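Local coordinates for protein D-glycerate 2-kinase (Thermotoga maritima, PDB 2B8N) that phosphorylates D-glycerate at the 2-position with ATP in a magnesium-dependent reaction of serine degradation, yielding 2-phosphoglycerate and ADP, at residues A67-L72 / P91-E96; K155-L160 / T172-L177. One frame throughout, in Å; residues are numbered along the deposited sequence.

Contact 1: A67-L72 / P91-E96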
loop_
_atom_site.group_PDB
_atom_site.type_symbol
_atom_site.label_atom_id
_atom_site.label_comp_id
_atom_site.label_asym_id
_atom_site.label_seq_id
_atom_site.Cartn_x
_atom_site.Cartn_y
_atom_site.Cartn_z
ATOM N N ALA A 67 12.649 12.292 7.464
ATOM C CA ALA A 67 13.739 11.330 7.678
ATOM C C ALA A 67 14.930 11.537 6.717
ATOM O O ALA A 67 16.074 11.392 7.110
ATOM C CB ALA A 67 13.213 9.896 7.602
ATOM N N ALA A 68 14.650 11.901 5.471
ATOM C CA ALA A 68 15.678 12.227 4.477
ATOM C C ALA A 68 16.459 13.488 4.843
ATOM O O ALA A 68 17.667 13.563 4.646
ATOM C CB ALA A 68 15.034 12.412 3.125
ATOM N N TYR A 69 15.753 14.484 5.354
ATOM C CA TYR A 69 16.392 15.705 5.800
ATOM C C TYR A 69 17.426 15.396 6.874
ATOM O O TYR A 69 18.567 15.888 6.834
ATOM C CB TYR A 69 15.342 16.662 6.349
ATOM C CG TYR A 69 15.908 17.959 6.814
ATOM C CD1 TYR A 69 16.645 18.758 5.954
ATOM C CD2 TYR A 69 15.714 18.392 8.115
ATOM C CE1 TYR A 69 17.172 19.963 6.384
ATOM C CE2 TYR A 69 16.223 19.580 8.547
ATOM C CZ TYR A 69 16.950 20.356 7.686
ATOM O OH TYR A 69 17.448 21.544 8.131
ATOM N N GLU A 70 17.016 14.557 7.823
ATOM C CA GLU A 70 17.885 14.162 8.935
ATOM C C GLU A 70 19.101 13.370 8.459
ATOM O O GLU A 70 20.177 13.518 9.023
ATOM C CB GLU A 70 17.105 13.371 9.991
ATOM C CG GLU A 70 16.083 14.220 10.746
ATOM C CD GLU A 70 15.210 13.430 11.701
ATOM O OE1 GLU A 70 15.439 12.210 11.864
ATOM O OE2 GLU A 70 14.286 14.045 12.281
ATOM N N VAL A 71 18.932 12.529 7.440
ATOM C CA VAL A 71 20.083 11.874 6.821
ATOM C C VAL A 71 21.004 12.879 6.066
ATOM O O VAL A 71 22.212 12.837 6.235
ATOM C CB VAL A 71 19.669 10.719 5.857
ATOM C CG1 VAL A 71 20.896 10.204 5.082
ATOM C CG2 VAL A 71 18.974 9.571 6.623
ATOM N N LEU A 72 20.438 13.770 5.244
ATOM C CA LEU A 72 21.239 14.558 4.298
ATOM C C LEU A 72 21.533 15.995 4.706
ATOM O O LEU A 72 22.589 16.497 4.378
ATOM C CB LEU A 72 20.572 14.579 2.935
ATOM C CG LEU A 72 20.541 13.228 2.215
ATOM C CD1 LEU A 72 19.641 13.419 1.035
ATOM C CD2 LEU A 72 21.912 12.721 1.796
ATOM N N PRO A 91 6.273 22.460 9.505
ATOM C CA PRO A 91 7.509 22.767 8.780
ATOM C C PRO A 91 8.552 21.652 8.784
ATOM O O PRO A 91 8.605 20.847 9.717
ATOM C CB PRO A 91 8.078 23.989 9.543
ATOM C CG PRO A 91 6.916 24.592 10.236
ATOM C CD PRO A 91 6.027 23.436 10.589
ATOM N N ILE A 92 9.359 21.611 7.732
ATOM C CA ILE A 92 10.592 20.842 7.727
ATOM C C ILE A 92 11.684 21.761 7.177
ATOM O O ILE A 92 11.816 21.939 5.967
ATOM C CB ILE A 92 10.483 19.560 6.874
ATOM C CG1 ILE A 92 9.224 18.782 7.246
ATOM C CG2 ILE A 92 11.723 18.684 7.058
ATOM C CD1 ILE A 92 9.090 17.435 6.530
ATOM N N ASP A 93 12.475 22.337 8.071
ATOM C CA ASP A 93 13.409 23.381 7.678
ATOM C C ASP A 93 12.631 24.380 6.767
ATOM O O ASP A 93 11.675 25.032 7.245
ATOM C CB ASP A 93 14.671 22.766 7.037
ATOM C CG ASP A 93 15.826 23.789 6.844
ATOM O OD1 ASP A 93 16.072 24.639 7.746
ATOM O OD2 ASP A 93 16.497 23.729 5.779
ATOM N N ASP A 94 13.013 24.452 5.477
ATOM C CA ASP A 94 12.461 25.394 4.475
ATOM C C ASP A 94 11.799 24.664 3.297
ATOM O O ASP A 94 11.568 25.262 2.236
ATOM C CB ASP A 94 13.587 26.293 3.931
ATOM C CG ASP A 94 14.642 25.514 3.133
ATOM N N PHE A 95 11.500 23.375 3.477
ATOM C CA PHE A 95 10.820 22.609 2.450
ATOM C C PHE A 95 9.461 23.229 2.290
ATOM O O PHE A 95 8.924 23.814 3.217
ATOM C CB PHE A 95 10.618 21.165 2.862
ATOM C CG PHE A 95 11.870 20.345 2.946
ATOM C CD1 PHE A 95 13.129 20.893 2.769
ATOM C CD2 PHE A 95 11.769 18.985 3.248
ATOM C CE1 PHE A 95 14.271 20.087 2.864
ATOM C CE2 PHE A 95 12.893 18.184 3.366
ATOM C CZ PHE A 95 14.143 18.730 3.172
ATOM N N GLU A 96 8.909 23.091 1.103
ATOM C CA GLU A 96 7.570 23.567 0.824
ATOM C C GLU A 96 6.601 22.419 1.145
ATOM O O GLU A 96 6.712 21.333 0.595
ATOM C CB GLU A 96 7.481 24.021 -0.645
ATOM C CG GLU A 96 8.450 25.160 -0.996
ATOM C CD GLU A 96 8.530 25.449 -2.490
ATOM O OE1 GLU A 96 7.508 25.320 -3.193
ATOM O OE2 GLU A 96 9.627 25.811 -2.959
#

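Contact 2: K155-L160 / T172-L177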
loop_
_atom_site.group_PDB
_atom_site.type_symbol
_atom_site.label_atom_id
_atom_site.label_comp_id
_atom_site.label_asym_id
_atom_site.label_seq_id
_atom_site.Cartn_x
_atom_site.Cartn_y
_atom_site.Cartn_z
ATOM N N LYS A 155 -13.763 12.313 -15.421
ATOM C CA LYS A 155 -14.905 11.672 -16.095
ATOM C C LYS A 155 -14.527 10.438 -16.920
ATOM O O LYS A 155 -15.280 9.466 -16.949
ATOM C CB LYS A 155 -15.632 12.654 -17.028
ATOM C CG LYS A 155 -16.484 13.739 -16.361
ATOM C CD LYS A 155 -17.689 14.051 -17.259
ATOM C CE LYS A 155 -18.480 15.296 -16.839
ATOM N NZ LYS A 155 -19.595 15.624 -17.820
ATOM N N LEU A 156 -13.391 10.490 -17.602
ATOM C CA LEU A 156 -12.939 9.377 -18.447
ATOM C C LEU A 156 -12.596 8.117 -17.663
ATOM O O LEU A 156 -12.872 7.010 -18.135
ATOM C CB LEU A 156 -11.670 9.753 -19.226
ATOM C CG LEU A 156 -11.850 10.395 -20.585
ATOM C CD1 LEU A 156 -10.502 10.874 -21.149
ATOM C CD2 LEU A 156 -12.549 9.419 -21.544
ATOM N N THR A 157 -11.921 8.309 -16.519
ATOM C CA THR A 157 -11.577 7.255 -15.552
ATOM C C THR A 157 -12.828 6.537 -15.054
ATOM O O THR A 157 -12.942 5.308 -15.121
ATOM C CB THR A 157 -10.876 7.871 -14.298
ATOM O OG1 THR A 157 -9.712 8.615 -14.688
ATOM C CG2 THR A 157 -10.451 6.814 -13.323
ATOM N N SER A 158 -13.775 7.330 -14.569
ATOM C CA SER A 158 -14.988 6.807 -13.989
ATOM C C SER A 158 -15.788 6.033 -15.046
ATOM O O SER A 158 -16.320 4.948 -14.783
ATOM C CB SER A 158 -15.799 7.962 -13.403
ATOM O OG SER A 158 -16.890 7.487 -12.634
ATOM N N ALA A 159 -15.835 6.579 -16.254
ATOM C CA ALA A 159 -16.469 5.902 -17.372
ATOM C C ALA A 159 -15.819 4.561 -17.616
ATOM O O ALA A 159 -16.505 3.575 -17.896
ATOM C CB ALA A 159 -16.343 6.752 -18.633
ATOM N N LEU A 160 -14.489 4.530 -17.531
ATOM C CA LEU A 160 -13.755 3.300 -17.804
ATOM C C LEU A 160 -13.971 2.236 -16.712
ATOM O O LEU A 160 -14.257 1.070 -17.032
ATOM C CB LEU A 160 -12.276 3.589 -18.019
ATOM C CG LEU A 160 -11.891 4.065 -19.427
ATOM C CD1 LEU A 160 -10.443 4.530 -19.427
ATOM C CD2 LEU A 160 -12.075 2.981 -20.485
ATOM N N THR A 172 -3.033 2.684 -19.282
ATOM C CA THR A 172 -2.599 3.060 -20.628
ATOM C C THR A 172 -3.167 4.436 -21.012
ATOM O O THR A 172 -2.428 5.333 -21.447
ATOM C CB THR A 172 -2.980 1.967 -21.648
ATOM O OG1 THR A 172 -2.139 0.817 -21.447
ATOM C CG2 THR A 172 -2.829 2.451 -23.077
ATOM N N VAL A 173 -4.465 4.619 -20.802
ATOM C CA VAL A 173 -5.113 5.882 -21.153
ATOM C C VAL A 173 -4.620 7.026 -20.290
ATOM O O VAL A 173 -4.283 8.085 -20.808
ATOM C CB VAL A 173 -6.620 5.817 -21.010
ATOM C CG1 VAL A 173 -7.222 7.144 -21.372
ATOM C CG2 VAL A 173 -7.196 4.728 -21.918
ATOM N N ARG A 174 -4.565 6.811 -18.977
ATOM C CA ARG A 174 -4.137 7.877 -18.056
ATOM C C ARG A 174 -2.744 8.405 -18.337
ATOM O O ARG A 174 -2.514 9.606 -18.196
ATOM C CB ARG A 174 -4.238 7.464 -16.568
ATOM C CG ARG A 174 -5.632 7.641 -15.958
ATOM C CD ARG A 174 -6.185 9.065 -16.101
ATOM N NE ARG A 174 -5.570 10.022 -15.180
ATOM C CZ ARG A 174 -5.897 10.156 -13.894
ATOM N NH1 ARG A 174 -6.827 9.390 -13.360
ATOM N NH2 ARG A 174 -5.292 11.055 -13.127
ATOM N N LYS A 175 -1.822 7.519 -18.714
ATOM C CA LYS A 175 -0.427 7.905 -18.953
ATOM C C LYS A 175 -0.323 8.818 -20.187
ATOM O O LYS A 175 0.565 9.687 -20.272
ATOM C CB LYS A 175 0.467 6.654 -19.123
ATOM C CG LYS A 175 0.640 5.816 -17.838
ATOM C CD LYS A 175 1.517 4.546 -18.002
ATOM C CE LYS A 175 0.851 3.406 -18.782
ATOM N NZ LYS A 175 1.800 2.228 -18.944
ATOM N N HIS A 176 -1.245 8.627 -21.127
ATOM C CA HIS A 176 -1.239 9.375 -22.362
ATOM C C HIS A 176 -2.048 10.697 -22.261
ATOM O O HIS A 176 -2.197 11.427 -23.254
ATOM C CB HIS A 176 -1.721 8.468 -23.514
ATOM C CG HIS A 176 -0.698 7.472 -23.976
ATOM N ND1 HIS A 176 -0.540 6.232 -23.391
ATOM C CD2 HIS A 176 0.226 7.539 -24.965
ATOM C CE1 HIS A 176 0.436 5.581 -24.002
ATOM N NE2 HIS A 176 0.920 6.354 -24.955
ATOM N N LEU A 177 -2.544 11.015 -21.065
ATOM C CA LEU A 177 -3.237 12.287 -20.811
ATOM C C LEU A 177 -2.492 13.231 -19.847
ATOM O O LEU A 177 -3.034 14.258 -19.454
ATOM C CB LEU A 177 -4.641 11.992 -20.246
ATOM C CG LEU A 177 -5.642 11.298 -21.192
ATOM C CD1 LEU A 177 -6.938 11.007 -20.488
ATOM C CD2 LEU A 177 -5.911 12.142 -22.414
#

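Contact 1: A67-L72 / P91-E96
Tyr69 OH and Asp93 OD2 converge on one ammonium nitrogen, Lys74 NZ, just beyond the end of helix 61-72: the carboxylate forms a salt bridge with it, the phenol a weak hydrogen bond. The helix joins neighbouring strands of a six-stranded parallel Rossmann-like sheet in a beta-alpha-beta crossover, and 91-96 is the loop that leads into strand 96-100, outermost in the sheet of this chain. A type II' turn from Ile92 to Phe95 shapes this loop, closed by Phe95 N to Ile92 O at 2.9 Å; Asp93 takes its second position with a positive phi. Tyr69 supplies nearly the whole helix side of the contact. Its CG lies anti to the backbone N (chi1 -179°), which extends the ring from the helix towards the turn, where three side chains receive it. Asp93 crosses near the phenol end, its CB 3.4 Å from Tyr69 CZ. The carboxylate is turned only 18° from the ring plane, but Tyr69 OH and Asp93 OD2, 3.3 Å apart, are badly angled and not hydrogen-bonded; the link between them runs through Lys74. Nearer the helix, Phe95 meets Tyr69 obliquely, with ring planes at 77° and centroids 5.4 Å apart, and also rests on Ile76. An alanine in place of Tyr69 would probably open a gap beside Phe95 and Ile92 and leave Lys74 with one partner fewer here. The two CD carbons of the tyrosine ring are divided between these neighbours: CD1 lies 3.7 Å from Phe95 CZ, and CD2 lies 4.1 Å from Ile92 CG2.

Contact 2: K155-L160 / T172-L177
Leu156 and Leu177 cross at about a right angle and touch by single methyls, CD1 to CD1 at 3.6 Å. One helical turn further along 155-160, Leu160 and Val173 reach for each other tip to tip, Leu160 CD1 lying 4.1 Å from Val173 CG2. Beside these apolar pairs runs one polar link: Arg174 NH1 donates to Thr157 OG1 over 3.3 Å, a weak bond bent to 129° at the hydrogen. Together the three pairs join consecutive helices, 150-162 and 167-175, into an antiparallel alpha-alpha hairpin with a short connection, part of the helical region inserted between strands 128-133 and 193-199 of the parallel sheet.

The next shell fixes the polar groups. Thr157 holds OG1 beside its own backbone N (chi1 -57°), from where the hydroxyl bonds back to the Ile153 carbonyl one turn earlier and still accepts from the arginine. The bend at chi2 brings Arg174 CD within 3.8 Å of Thr157 OG1, and a second at chi3 turns the guanidinium back towards the first helix, while NH2 is anchored by a salt bridge to Glu142. Leu177 lies just past the end of its helix, its N bonded to Arg174 O at 3.2 Å. That exit is pinned by His176, whose ND1 meets Thr172 O nearly straight, at 2.9 Å and 167°, with the oxygen in the ring plane; NE2 bonds to Glu247. Leu229 and Ile234 pack on Leu156, Ile234 also on Leu160, and Val228 on Val173, while Val240 and Ile244 of helix 238-244 cover Leu177.

The association therefore rests mainly on methyl packing, since the cross-helix hydrogen bond is weak and both its polar ends have stronger partners elsewhere.

Both contacts belong to the half of the protein built on the parallel sheet, but with centres 35 Å apart and nearest atoms about 21 Å apart they share no element. Contact 1 fastens a crossover helix to the loop before the sheet's outermost strand in this chain and is only partly buried; contact 2 is buried and joins two helices in the excursion between two later strands. Their chemistry follows: at 67-72 / 91-96 one aromatic residue does nearly all the helix's work and a lysine outside both segments ties the polar ends together, whereas at 155-160 / 172-177 small aliphatic contacts are spread over several residues and a weak hydrogen bond crosses directly.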